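Local coordinates for protein DOA1 (Saccharomyces cerevisiae, PDB 3ODT) that probably binds ubiquitin through its WD40 beta-propeller domain and thereby takes part in regulating the turnover of F-box proteins, at residues A[31-36]-A[72-77]; A[126-131]-A[136-141]; A[157-162]-A[167-172]; A[180-185]-A[215-220]. One frame throughout, in Å; residues are numbered along the deposited sequence.

Interaction 1. Residues A[31-36]-A[72-77]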
loop_
_atom_site.group_PDB
_atom_site.type_symbol
_atom_site.label_atom_id
_atom_site.label_comp_id
_atom_site.label_asym_id
_atom_site.label_seq_id
_atom_site.Cartn_x
_atom_site.Cartn_y
_atom_site.Cartn_z
ATOM N N LYS A 31 9.702 4.823 -13.279
ATOM C CA LYS A 31 10.406 4.197 -12.176
ATOM C C LYS A 31 9.401 3.642 -11.178
ATOM O O LYS A 31 8.507 4.364 -10.724
ATOM C CB LYS A 31 11.284 5.215 -11.432
ATOM C CG LYS A 31 12.508 5.705 -12.180
ATOM C CD LYS A 31 13.435 6.569 -11.300
ATOM C CE LYS A 31 14.749 6.908 -12.009
ATOM N NZ LYS A 31 14.524 7.557 -13.313
ATOM N N VAL A 32 9.596 2.385 -10.795
ATOM C CA VAL A 32 8.797 1.780 -9.752
ATOM C C VAL A 32 9.728 1.043 -8.793
ATOM O O VAL A 32 10.848 0.637 -9.156
ATOM C CB VAL A 32 7.703 0.851 -10.293
ATOM C CG1 VAL A 32 6.813 1.577 -11.327
ATOM C CG2 VAL A 32 8.266 -0.416 -10.877
ATOM N N ALA A 33 9.246 0.825 -7.575
ATOM C CA ALA A 33 10.029 0.128 -6.566
ATOM C C ALA A 33 9.219 -0.969 -5.897
ATOM O O ALA A 33 7.989 -0.917 -5.820
ATOM C CB ALA A 33 10.574 1.096 -5.544
ATOM N N SER A 34 9.922 -1.980 -5.429
ATOM C CA SER A 34 9.270 -3.131 -4.815
ATOM C C SER A 34 10.125 -3.654 -3.683
ATOM O O SER A 34 11.332 -3.486 -3.683
ATOM C CB SER A 34 9.060 -4.237 -5.854
ATOM O OG SER A 34 10.305 -4.589 -6.451
ATOM N N VAL A 35 9.464 -4.291 -2.713
ATOM C CA VAL A 35 10.169 -4.948 -1.621
ATOM C C VAL A 35 9.610 -6.341 -1.454
ATOM O O VAL A 35 8.485 -6.641 -1.886
ATOM C CB VAL A 35 10.083 -4.146 -0.307
ATOM C CG1 VAL A 35 10.654 -2.716 -0.450
ATOM C CG2 VAL A 35 8.659 -4.108 0.206
ATOM N N SER A 36 10.387 -7.208 -0.828
ATOM C CA SER A 36 10.110 -8.619 -0.889
ATOM C C SER A 36 10.548 -9.323 0.380
ATOM O O SER A 36 11.421 -8.834 1.105
ATOM C CB SER A 36 10.862 -9.196 -2.107
ATOM O OG SER A 36 10.929 -10.599 -2.108
ATOM N N GLU A 72 13.576 12.184 -2.095
ATOM C CA GLU A 72 13.784 11.138 -3.110
ATOM C C GLU A 72 14.388 9.912 -2.461
ATOM O O GLU A 72 15.399 9.363 -2.919
ATOM C CB GLU A 72 14.630 11.677 -4.275
ATOM C CG GLU A 72 13.988 12.935 -4.858
ATOM C CD GLU A 72 14.511 13.342 -6.222
ATOM O OE1 GLU A 72 15.141 12.524 -6.920
ATOM O OE2 GLU A 72 14.250 14.477 -6.623
ATOM N N LEU A 73 13.708 9.459 -1.411
ATOM C CA LEU A 73 14.069 8.265 -0.692
ATOM C C LEU A 73 12.979 7.234 -0.780
ATOM O O LEU A 73 11.800 7.537 -0.583
ATOM C CB LEU A 73 14.297 8.527 0.782
ATOM C CG LEU A 73 15.493 9.412 1.106
ATOM C CD1 LEU A 73 15.480 9.729 2.595
ATOM C CD2 LEU A 73 16.788 8.754 0.691
ATOM N N LEU A 74 13.402 6.015 -1.062
ATOM C CA LEU A 74 12.546 4.862 -0.877
ATOM C C LEU A 74 12.601 4.451 0.591
ATOM O O LEU A 74 13.684 4.153 1.114
ATOM C CB LEU A 74 13.011 3.700 -1.746
ATOM C CG LEU A 74 12.787 3.908 -3.239
ATOM C CD1 LEU A 74 13.535 2.858 -3.995
ATOM C CD2 LEU A 74 11.313 3.896 -3.614
ATOM N N LEU A 75 11.447 4.439 1.240
ATOM C CA LEU A 75 11.344 4.041 2.647
ATOM C C LEU A 75 10.764 2.629 2.715
ATOM O O LEU A 75 9.832 2.303 1.984
ATOM C CB LEU A 75 10.460 5.004 3.440
ATOM C CG LEU A 75 10.779 6.485 3.345
ATOM C CD1 LEU A 75 9.838 7.256 4.222
ATOM C CD2 LEU A 75 12.171 6.713 3.758
ATOM N N PHE A 76 11.288 1.790 3.596
ATOM C CA PHE A 76 10.883 0.399 3.590
ATOM C C PHE A 76 11.019 -0.191 4.998
ATOM O O PHE A 76 11.851 0.242 5.808
ATOM C CB PHE A 76 11.710 -0.395 2.565
ATOM C CG PHE A 76 13.182 -0.201 2.694
ATOM C CD1 PHE A 76 13.821 0.848 2.053
ATOM C CD2 PHE A 76 13.944 -1.059 3.462
ATOM C CE1 PHE A 76 15.160 1.048 2.195
ATOM C CE2 PHE A 76 15.320 -0.867 3.563
ATOM C CZ PHE A 76 15.912 0.181 2.924
ATOM N N GLY A 77 10.196 -1.173 5.287
ATOM C CA GLY A 77 10.233 -1.810 6.582
ATOM C C GLY A 77 9.668 -3.216 6.527
ATOM O O GLY A 77 9.105 -3.659 5.520
#
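Ala33 and Leu74 make the closer of two apolar contacts between strand 31-36 and segment 72-77. Both methyls of Leu74 reach the one methyl of Ala33: CD2 of Leu74 stands 3.5 Å from CB of Ala33, tighter than usual for two carbons, and CD1 of Leu74 follows at 3.8 Å from the same CB. With CG of Leu74 beside its own backbone N (chi1 -70°), the isobutyl group is carried across the gap and its forked end meets the small residue.

The second apolar contact is lighter. CG1 of Val35 lies 3.9 Å from CB of Phe76, and the two side chains run at a slant to one another. The Phe76 ring itself turns off elsewhere, because chi1 of 51° places CG between the backbone N and the carbonyl carbon; only the root of the side chain serves Val35, while the ring meets that of Tyr56.

Polar bonding is absent between the segments. CA of Ala33 is 7.8 Å from CA of Leu74, too wide for paired strands of one sheet, so this is face-to-face packing of two WD40 blades. Strand 31-36 is second in the sheet 21-26, 31-36, 40-46, 50-57, and strand 73-78 is second in the next. Val41 of strand 40-46 and Val65 of strand 62-68 extend the buried apolar layer around Val35.

Interaction 2. Residues A[126-131]-A[136-141]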
loop_
_atom_site.group_PDB
_atom_site.type_symbol
_atom_site.label_atom_id
_atom_site.label_comp_id
_atom_site.label_asym_id
_atom_site.label_seq_id
_atom_site.Cartn_x
_atom_site.Cartn_y
_atom_site.Cartn_z
ATOM N N ALA A 126 0.347 2.514 15.102
ATOM C CA ALA A 126 0.834 3.223 13.925
ATOM C C ALA A 126 1.701 4.328 14.483
ATOM O O ALA A 126 1.502 4.767 15.639
ATOM C CB ALA A 126 -0.286 3.802 13.110
ATOM N N LYS A 127 2.667 4.783 13.689
ATOM C CA LYS A 127 3.542 5.841 14.135
ATOM C C LYS A 127 3.604 6.882 13.046
ATOM O O LYS A 127 3.617 6.570 11.849
ATOM C CB LYS A 127 4.931 5.307 14.493
ATOM C CG LYS A 127 4.940 4.588 15.867
ATOM C CD LYS A 127 6.255 3.873 16.174
ATOM C CE LYS A 127 6.294 3.368 17.619
ATOM N NZ LYS A 127 5.085 2.681 18.129
ATOM N N VAL A 128 3.663 8.135 13.469
ATOM C CA VAL A 128 3.719 9.260 12.551
ATOM C C VAL A 128 5.054 9.959 12.745
ATOM O O VAL A 128 5.448 10.317 13.884
ATOM C CB VAL A 128 2.606 10.276 12.850
ATOM C CG1 VAL A 128 2.736 11.529 11.933
ATOM C CG2 VAL A 128 1.260 9.620 12.714
ATOM N N TRP A 129 5.769 10.125 11.635
ATOM C CA TRP A 129 7.151 10.604 11.650
ATOM C C TRP A 129 7.316 11.825 10.752
ATOM O O TRP A 129 6.748 11.889 9.670
ATOM C CB TRP A 129 8.105 9.525 11.140
ATOM C CG TRP A 129 7.838 8.124 11.564
ATOM C CD1 TRP A 129 6.887 7.296 11.050
ATOM C CD2 TRP A 129 8.569 7.341 12.535
ATOM N NE1 TRP A 129 6.966 6.073 11.647
ATOM C CE2 TRP A 129 7.975 6.068 12.573
ATOM C CE3 TRP A 129 9.628 7.607 13.392
ATOM C CZ2 TRP A 129 8.431 5.045 13.400
ATOM C CZ3 TRP A 129 10.078 6.592 14.240
ATOM C CH2 TRP A 129 9.473 5.321 14.225
ATOM N N LYS A 130 8.079 12.796 11.223
ATOM C CA LYS A 130 8.416 13.968 10.435
ATOM C C LYS A 130 9.868 14.290 10.658
ATOM O O LYS A 130 10.361 14.243 11.782
ATOM C CB LYS A 130 7.568 15.170 10.847
ATOM C CG LYS A 130 6.070 14.905 10.819
ATOM C CD LYS A 130 5.296 16.136 11.315
ATOM C CE LYS A 130 3.815 15.917 11.258
ATOM N NZ LYS A 130 3.027 17.126 11.678
ATOM N N GLU A 131 10.547 14.623 9.572
ATOM C CA GLU A 131 11.952 15.004 9.619
ATOM C C GLU A 131 12.797 13.978 10.386
ATOM O O GLU A 131 13.737 14.336 11.107
ATOM C CB GLU A 131 12.080 16.409 10.216
ATOM C CG GLU A 131 11.551 17.493 9.267
ATOM C CD GLU A 131 11.269 18.833 9.942
ATOM O OE1 GLU A 131 11.589 18.997 11.141
ATOM O OE2 GLU A 131 10.724 19.730 9.262
ATOM N N TYR A 136 4.106 11.307 16.627
ATOM C CA TYR A 136 2.985 10.690 17.337
ATOM C C TYR A 136 3.065 9.173 17.304
ATOM O O TYR A 136 3.241 8.556 16.240
ATOM C CB TYR A 136 1.636 11.123 16.750
ATOM C CG TYR A 136 1.450 12.614 16.602
ATOM C CD1 TYR A 136 1.373 13.437 17.701
ATOM C CD2 TYR A 136 1.278 13.179 15.361
ATOM C CE1 TYR A 136 1.184 14.787 17.570
ATOM C CE2 TYR A 136 1.078 14.536 15.214
ATOM C CZ TYR A 136 1.037 15.328 16.320
ATOM O OH TYR A 136 0.855 16.674 16.189
ATOM N N ASN A 137 2.865 8.579 18.480
ATOM C CA ASN A 137 2.647 7.154 18.633
ATOM C C ASN A 137 1.135 6.912 18.778
ATOM O O ASN A 137 0.519 7.358 19.756
ATOM C CB ASN A 137 3.374 6.652 19.876
ATOM C CG ASN A 137 3.226 5.171 20.059
ATOM O OD1 ASN A 137 3.163 4.428 19.092
ATOM N ND2 ASN A 137 3.132 4.738 21.306
ATOM N N LEU A 138 0.543 6.237 17.810
ATOM C CA LEU A 138 -0.890 5.976 17.798
ATOM C C LEU A 138 -1.142 4.596 18.392
ATOM O O LEU A 138 -1.123 3.584 17.698
ATOM C CB LEU A 138 -1.424 6.039 16.369
ATOM C CG LEU A 138 -1.052 7.275 15.528
ATOM C CD1 LEU A 138 -1.830 7.333 14.224
ATOM C CD2 LEU A 138 -1.254 8.573 16.285
ATOM N N GLN A 139 -1.363 4.602 19.696
ATOM C CA GLN A 139 -1.485 3.419 20.522
ATOM C C GLN A 139 -2.916 3.365 21.086
ATOM O O GLN A 139 -3.314 4.223 21.882
ATOM C CB GLN A 139 -0.430 3.487 21.650
ATOM C CG GLN A 139 -0.207 2.171 22.426
ATOM C CD GLN A 139 1.102 2.173 23.242
ATOM O OE1 GLN A 139 2.204 2.236 22.677
ATOM N NE2 GLN A 139 0.984 2.090 24.568
ATOM N N ALA A 140 -3.669 2.360 20.646
ATOM C CA ALA A 140 -5.057 2.188 21.053
ATOM C C ALA A 140 -5.622 0.846 20.584
ATOM O O ALA A 140 -6.356 0.187 21.320
ATOM C CB ALA A 140 -5.909 3.335 20.531
ATOM N N HIS A 141 -5.282 0.445 19.361
ATOM C CA HIS A 141 -5.785 -0.810 18.814
ATOM C C HIS A 141 -5.344 -2.002 19.661
ATOM O O HIS A 141 -4.266 -1.984 20.263
ATOM C CB HIS A 141 -5.300 -1.041 17.382
ATOM C CG HIS A 141 -6.023 -0.228 16.362
ATOM N ND1 HIS A 141 -7.339 -0.466 16.022
ATOM C CD2 HIS A 141 -5.604 0.791 15.572
ATOM C CE1 HIS A 141 -7.704 0.398 15.089
ATOM N NE2 HIS A 141 -6.669 1.162 14.798
#
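Lys127 reaches Asn137 with its ammonium group: NZ of Lys127 lies 2.8 Å from OD1 of Asn137. The donor stands above the carbonyl plane, 48° out of it, and so does not use a lone-pair direction. The two side chains run alongside each other, and the lysine bends only at its last torsion to bring NZ over; Thr125 OG1 is a second partner of that nitrogen. The other branch of the amide is also used, ND2 of Asn137 donating to OE1 of Gln139 at 3.0 Å. With an alanine here in place of Asn137, Lys127 NZ would probably lose one of its two oxygen partners, keeping Thr125 OG1, and the Gln139 amide would be likely to turn more freely.

Backbone bonds fix the register beneath. Val128 N to Tyr136 O measures 2.8 Å, as does Leu138 N to Ala126 O; the return bonds, Ala126 N to Leu138 O and Tyr136 N to Val128 O, are longer. Ala126 with Leu138 and Val128 with Tyr136 are therefore hydrogen-bonded antiparallel pairs, flanking the non-hydrogen-bonded pair of Lys127 and Asn137. This is the beta hairpin of strands 125-130 and 133-139, the third and fourth strands of one WD40 blade.

Packing occupies the face opposite the lysine. CD1 of Leu138 lies 4.0 Å from CB of Ala126 and 4.1 Å from CG2 of Val128. Val128 comes to the edge of the Tyr136 ring, its CB 4.1 Å from CD2 of the ring and near the ring plane. Phe158 of strand 157-162, in the next blade, touches both Val128 and Leu138.

Interaction 3. Residues A[157-162]-A[167-172]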
loop_
_atom_site.group_PDB
_atom_site.type_symbol
_atom_site.label_atom_id
_atom_site.label_comp_id
_atom_site.label_asym_id
_atom_site.label_seq_id
_atom_site.Cartn_x
_atom_site.Cartn_y
_atom_site.Cartn_z
ATOM N N LYS A 157 -4.622 14.639 11.318
ATOM C CA LYS A 157 -5.606 13.560 11.399
ATOM C C LYS A 157 -5.137 12.364 10.605
ATOM O O LYS A 157 -4.659 12.507 9.482
ATOM C CB LYS A 157 -6.971 14.040 10.884
ATOM C CG LYS A 157 -7.679 14.938 11.869
ATOM C CD LYS A 157 -9.061 15.387 11.356
ATOM C CE LYS A 157 -9.847 16.070 12.460
ATOM N NZ LYS A 157 -11.153 16.579 11.970
ATOM N N PHE A 158 -5.269 11.198 11.213
ATOM C CA PHE A 158 -4.732 9.956 10.695
ATOM C C PHE A 158 -5.807 8.895 10.797
ATOM O O PHE A 158 -6.721 8.980 11.646
ATOM C CB PHE A 158 -3.496 9.531 11.492
ATOM C CG PHE A 158 -2.530 10.671 11.709
ATOM C CD1 PHE A 158 -1.844 11.193 10.648
ATOM C CD2 PHE A 158 -2.379 11.261 12.956
ATOM C CE1 PHE A 158 -0.989 12.259 10.815
ATOM C CE2 PHE A 158 -1.550 12.335 13.123
ATOM C CZ PHE A 158 -0.839 12.829 12.051
ATOM N N LEU A 159 -5.689 7.877 9.967
ATOM C CA LEU A 159 -6.655 6.776 9.932
ATOM C C LEU A 159 -5.899 5.444 9.969
ATOM O O LEU A 159 -4.920 5.268 9.259
ATOM C CB LEU A 159 -7.479 6.855 8.653
ATOM C CG LEU A 159 -8.801 6.095 8.636
ATOM C CD1 LEU A 159 -9.839 6.698 9.583
ATOM C CD2 LEU A 159 -9.340 6.069 7.203
ATOM N N THR A 160 -6.340 4.532 10.824
ATOM C CA THR A 160 -5.696 3.244 10.981
ATOM C C THR A 160 -6.717 2.117 10.844
ATOM O O THR A 160 -7.906 2.278 11.190
ATOM C CB THR A 160 -5.015 3.154 12.376
ATOM O OG1 THR A 160 -5.984 3.411 13.401
ATOM C CG2 THR A 160 -3.861 4.183 12.489
ATOM N N ALA A 161 -6.228 0.971 10.396
ATOM C CA ALA A 161 -7.007 -0.233 10.177
ATOM C C ALA A 161 -6.348 -1.376 10.912
ATOM O O ALA A 161 -5.120 -1.560 10.826
ATOM C CB ALA A 161 -7.020 -0.568 8.705
ATOM N N SER A 162 -7.152 -2.191 11.580
ATOM C CA SER A 162 -6.615 -3.213 12.475
ATOM C C SER A 162 -7.268 -4.582 12.412
ATOM O O SER A 162 -8.442 -4.747 12.054
ATOM C CB SER A 162 -6.643 -2.650 13.908
ATOM O OG SER A 162 -6.266 -3.571 14.905
ATOM N N ILE A 167 -11.567 0.454 12.440
ATOM C CA ILE A 167 -10.840 1.561 11.812
ATOM C C ILE A 167 -10.897 2.691 12.835
ATOM O O ILE A 167 -11.956 2.914 13.413
ATOM C CB ILE A 167 -11.503 1.978 10.485
ATOM C CG1 ILE A 167 -11.384 0.808 9.498
ATOM C CG2 ILE A 167 -10.837 3.200 9.903
ATOM C CD1 ILE A 167 -12.600 0.561 8.718
ATOM N N LYS A 168 -9.783 3.380 13.079
ATOM C CA LYS A 168 -9.782 4.500 14.005
ATOM C C LYS A 168 -9.305 5.751 13.310
ATOM O O LYS A 168 -8.306 5.702 12.567
ATOM C CB LYS A 168 -8.918 4.213 15.233
ATOM C CG LYS A 168 -9.558 3.211 16.193
ATOM C CD LYS A 168 -8.628 2.743 17.309
ATOM C CE LYS A 168 -9.295 1.637 18.156
ATOM N NZ LYS A 168 -10.426 2.145 18.956
ATOM N N LEU A 169 -9.995 6.857 13.566
ATOM C CA LEU A 169 -9.583 8.188 13.171
ATOM C C LEU A 169 -8.961 8.885 14.377
ATOM O O LEU A 169 -9.498 8.824 15.490
ATOM C CB LEU A 169 -10.799 8.963 12.692
ATOM C CG LEU A 169 -10.615 10.450 12.404
ATOM C CD1 LEU A 169 -9.695 10.670 11.213
ATOM C CD2 LEU A 169 -11.965 11.125 12.150
ATOM N N TRP A 170 -7.801 9.492 14.171
ATOM C CA TRP A 170 -6.972 10.074 15.219
ATOM C C TRP A 170 -6.782 11.537 14.934
ATOM O O TRP A 170 -6.763 11.951 13.776
ATOM C CB TRP A 170 -5.582 9.430 15.164
ATOM C CG TRP A 170 -5.555 7.962 15.278
ATOM C CD1 TRP A 170 -5.908 7.062 14.314
ATOM C CD2 TRP A 170 -5.146 7.199 16.417
ATOM N NE1 TRP A 170 -5.753 5.786 14.794
ATOM C CE2 TRP A 170 -5.288 5.840 16.080
ATOM C CE3 TRP A 170 -4.653 7.534 17.689
ATOM C CZ2 TRP A 170 -4.949 4.816 16.947
ATOM C CZ3 TRP A 170 -4.329 6.507 18.556
ATOM C CH2 TRP A 170 -4.459 5.160 18.173
ATOM N N GLN A 171 -6.609 12.326 15.988
ATOM C CA GLN A 171 -6.090 13.674 15.839
ATOM C C GLN A 171 -4.945 13.799 16.822
ATOM O O GLN A 171 -5.083 13.495 18.010
ATOM C CB GLN A 171 -7.153 14.724 16.064
ATOM C CG GLN A 171 -6.637 16.142 15.833
ATOM C CD GLN A 171 -7.740 17.135 15.583
ATOM O OE1 GLN A 171 -8.768 17.149 16.280
ATOM N NE2 GLN A 171 -7.519 18.019 14.611
ATOM N N ASN A 172 -3.774 14.179 16.321
ATOM C CA ASN A 172 -2.558 14.103 17.122
ATOM C C ASN A 172 -2.250 12.636 17.414
ATOM O O ASN A 172 -2.145 11.827 16.492
ATOM C CB ASN A 172 -2.718 14.885 18.426
ATOM C CG ASN A 172 -2.796 16.382 18.202
ATOM O OD1 ASN A 172 -2.268 16.902 17.219
ATOM N ND2 ASN A 172 -3.457 17.083 19.115
#
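Trp170 and Thr160 meet in the tightest part of this strand pair, their side chains crossing at about a right angle. NE1 of Trp170 donates to OG1 of Thr160 over 2.8 Å, nearly straight at 170°, with the hydroxyl oxygen in the indole plane. Phe158 O sits at the same ring's edge, 3.4 Å from CD1 of Trp170, while accepting a hydrogen bond from the backbone N-H of Trp170. Replacing Trp170 by a phenylalanine would probably cost Thr160 OG1 this donor and leave a gap where the wider indole had lain.

On the other face, Leu159 turns its CD1 to within 3.7 Å of CG2 of Ile167, and Leu190 and Val187 of strand 187-194 pack over this layer. The partly exposed end is looser: CE of Lys157 passes 3.7 Å from NE2 of Gln171 at a slant, and that amide nitrogen bonds instead to Glu155 O.

Backbone pairs Phe158 with Trp170 and Thr160 with Lys168 are doubly hydrogen-bonded, making the central hairpin of a WD40 blade. Thr160 OG1 is also hydrogen-bonded to NE2 of His141, and ND1 of that imidazole to Asp164 OD2: the Trp-Ser/Thr-His-Asp tetrad characteristic of WD40 repeats.

Interaction 4. Residues A[180-185]-A[215-220]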
loop_
_atom_site.group_PDB
_atom_site.type_symbol
_atom_site.label_atom_id
_atom_site.label_comp_id
_atom_site.label_asym_id
_atom_site.label_seq_id
_atom_site.Cartn_x
_atom_site.Cartn_y
_atom_site.Cartn_z
ATOM N N SER A 180 -16.492 0.684 14.201
ATOM C CA SER A 180 -16.515 -0.736 14.574
ATOM C C SER A 180 -17.567 -1.498 13.787
ATOM O O SER A 180 -17.643 -2.731 13.874
ATOM C CB SER A 180 -16.794 -0.907 16.055
ATOM O OG SER A 180 -18.118 -0.500 16.337
ATOM N N GLY A 181 -18.364 -0.770 13.012
ATOM C CA GLY A 181 -19.437 -1.389 12.237
ATOM C C GLY A 181 -19.212 -1.557 10.739
ATOM O O GLY A 181 -20.170 -1.810 9.994
ATOM N N ILE A 182 -17.967 -1.432 10.296
ATOM C CA ILE A 182 -17.667 -1.476 8.861
ATOM C C ILE A 182 -17.358 -2.902 8.414
ATOM O O ILE A 182 -17.901 -3.367 7.410
ATOM C CB ILE A 182 -16.495 -0.548 8.511
ATOM C CG1 ILE A 182 -16.758 0.831 9.111
ATOM C CG2 ILE A 182 -16.317 -0.468 6.989
ATOM C CD1 ILE A 182 -18.029 1.484 8.629
ATOM N N HIS A 183 -16.478 -3.584 9.147
ATOM C CA HIS A 183 -16.171 -4.973 8.870
ATOM C C HIS A 183 -16.243 -5.761 10.154
ATOM O O HIS A 183 -15.863 -5.248 11.212
ATOM C CB HIS A 183 -14.757 -5.094 8.329
ATOM C CG HIS A 183 -14.545 -4.403 7.022
ATOM N ND1 HIS A 183 -13.905 -3.188 6.921
ATOM C CD2 HIS A 183 -14.883 -4.759 5.762
ATOM C CE1 HIS A 183 -13.836 -2.830 5.647
ATOM N NE2 HIS A 183 -14.439 -3.760 4.930
ATOM N N ASN A 184 -16.682 -7.013 10.061
ATOM C CA ASN A 184 -16.664 -7.926 11.197
ATOM C C ASN A 184 -15.496 -8.905 11.084
ATOM O O ASN A 184 -15.620 -10.082 11.423
ATOM C CB ASN A 184 -17.985 -8.687 11.299
ATOM C CG ASN A 184 -18.146 -9.403 12.626
ATOM O OD1 ASN A 184 -17.614 -8.968 13.647
ATOM N ND2 ASN A 184 -18.881 -10.509 12.616
ATOM N N ASP A 185 -14.365 -8.402 10.599
ATOM C CA ASP A 185 -13.182 -9.203 10.375
ATOM C C ASP A 185 -12.014 -8.232 10.309
ATOM O O ASP A 185 -12.190 -7.011 10.386
ATOM C CB ASP A 185 -13.298 -9.978 9.060
ATOM C CG ASP A 185 -12.460 -11.270 9.027
ATOM O OD1 ASP A 185 -11.456 -11.411 9.775
ATOM O OD2 ASP A 185 -12.785 -12.130 8.174
ATOM N N GLY A 215 -19.949 7.567 9.902
ATOM C CA GLY A 215 -19.634 6.144 9.914
ATOM C C GLY A 215 -20.525 5.298 9.006
ATOM O O GLY A 215 -20.393 4.082 8.985
ATOM N N ASP A 216 -21.429 5.922 8.252
ATOM C CA ASP A 216 -22.323 5.170 7.363
ATOM C C ASP A 216 -21.530 4.511 6.271
ATOM O O ASP A 216 -20.632 5.122 5.689
ATOM C CB ASP A 216 -23.353 6.078 6.671
ATOM C CG ASP A 216 -24.424 6.588 7.609
ATOM O OD1 ASP A 216 -24.811 5.874 8.555
ATOM O OD2 ASP A 216 -24.891 7.717 7.377
ATOM N N VAL A 217 -21.899 3.290 5.931
ATOM C CA VAL A 217 -21.360 2.644 4.750
ATOM C C VAL A 217 -22.171 3.147 3.563
ATOM O O VAL A 217 -23.372 2.917 3.480
ATOM C CB VAL A 217 -21.460 1.146 4.867
ATOM C CG1 VAL A 217 -21.109 0.456 3.517
ATOM C CG2 VAL A 217 -20.569 0.667 5.986
ATOM N N LEU A 218 -21.502 3.852 2.661
ATOM C CA LEU A 218 -22.131 4.442 1.485
ATOM C C LEU A 218 -22.216 3.465 0.330
ATOM O O LEU A 218 -23.101 3.574 -0.524
ATOM C CB LEU A 218 -21.366 5.685 1.036
ATOM C CG LEU A 218 -21.273 6.767 2.112
ATOM C CD1 LEU A 218 -20.506 7.957 1.628
ATOM C CD2 LEU A 218 -22.686 7.173 2.505
ATOM N N ARG A 219 -21.280 2.527 0.268
ATOM C CA ARG A 219 -21.254 1.579 -0.826
ATOM C C ARG A 219 -20.400 0.414 -0.431
ATOM O O ARG A 219 -19.394 0.582 0.256
ATOM C CB ARG A 219 -20.681 2.242 -2.082
ATOM C CG ARG A 219 -20.805 1.393 -3.373
ATOM C CD ARG A 219 -20.748 2.256 -4.668
ATOM N NE ARG A 219 -21.863 3.198 -4.730
ATOM C CZ ARG A 219 -21.769 4.507 -4.472
ATOM N NH1 ARG A 219 -20.594 5.045 -4.192
ATOM N NH2 ARG A 219 -22.841 5.294 -4.503
ATOM N N THR A 220 -20.799 -0.766 -0.880
ATOM C CA THR A 220 -20.041 -1.986 -0.684
ATOM C C THR A 220 -19.687 -2.554 -2.072
ATOM O O THR A 220 -20.528 -2.611 -2.966
ATOM C CB THR A 220 -20.846 -3.004 0.132
ATOM O OG1 THR A 220 -21.156 -2.459 1.416
ATOM C CG2 THR A 220 -20.067 -4.255 0.337
#
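Ile182 touches both Gly215 and Val217 through a single atom, its terminal methyl CD1. The setting is one blade of the WD40 propeller: segment 180-185 belongs to the loop that leads into strand 187-194, the first of its sheet, and Val217 starts strand 217-222, the last. Ile182, just ahead of the inner strand, reaches the outer strand at Val217 and also rests on Ser200 and Val210 of the two strands between.

Conformation decides which atom arrives. In Ile182, chi1 of -50° sets CG1 beside the backbone N and opposite the carbonyl carbon; chi2 of -59° then folds CD1 away from an extended course and delivers it to the far segment. Val217 has CG1 opposite its backbone N (chi1 170°), which leaves CG2 as the branch beside that N and the one turned to the isoleucine. CD1 of Ile182 and CG2 of Val217 stand 3.8 Å apart, and the two side chains run antiparallel, each passing alongside the other.

The backbones keep their distance, CA of Ile182 lying 6.9 Å from CA of Val217, and no hydrogen bond links the segments. The loop is tied to the sheet instead through Ile182 O, which accepts from Lys208 NZ. The strand carries a classic beta bulge opposite Leu209 just after Val217. Gly215, with positive phi, forms part of the turn into the strand, and its carbonyl oxygen lies 3.5 Å from CD1 of Ile182.

Overall arrangement
The four contacts sample different joints of one propeller. Interactions 2 and 3 are hairpins within adjoining blades, built on backbone pairing with side-chain hydrogen bonds added; both are buried contacts, though some of their touching residues are partly exposed. Their centres lie about 10 Å apart and they touch, Tyr136 OH of one lying 3.3 Å from Asn172 OD1 of the other, a probable hydrogen bond. Interaction 1 is wholly buried and purely apolar, joining the faces of two other blades; it stands about 31 Å, centre to centre, from interaction 4 across the chain's centre. Interaction 4 is partly buried, a slight loop-to-strand packing farther out in the fold. It still adjoins interaction 3, with Ile167 CD1 4.1 Å from Ile182 CB.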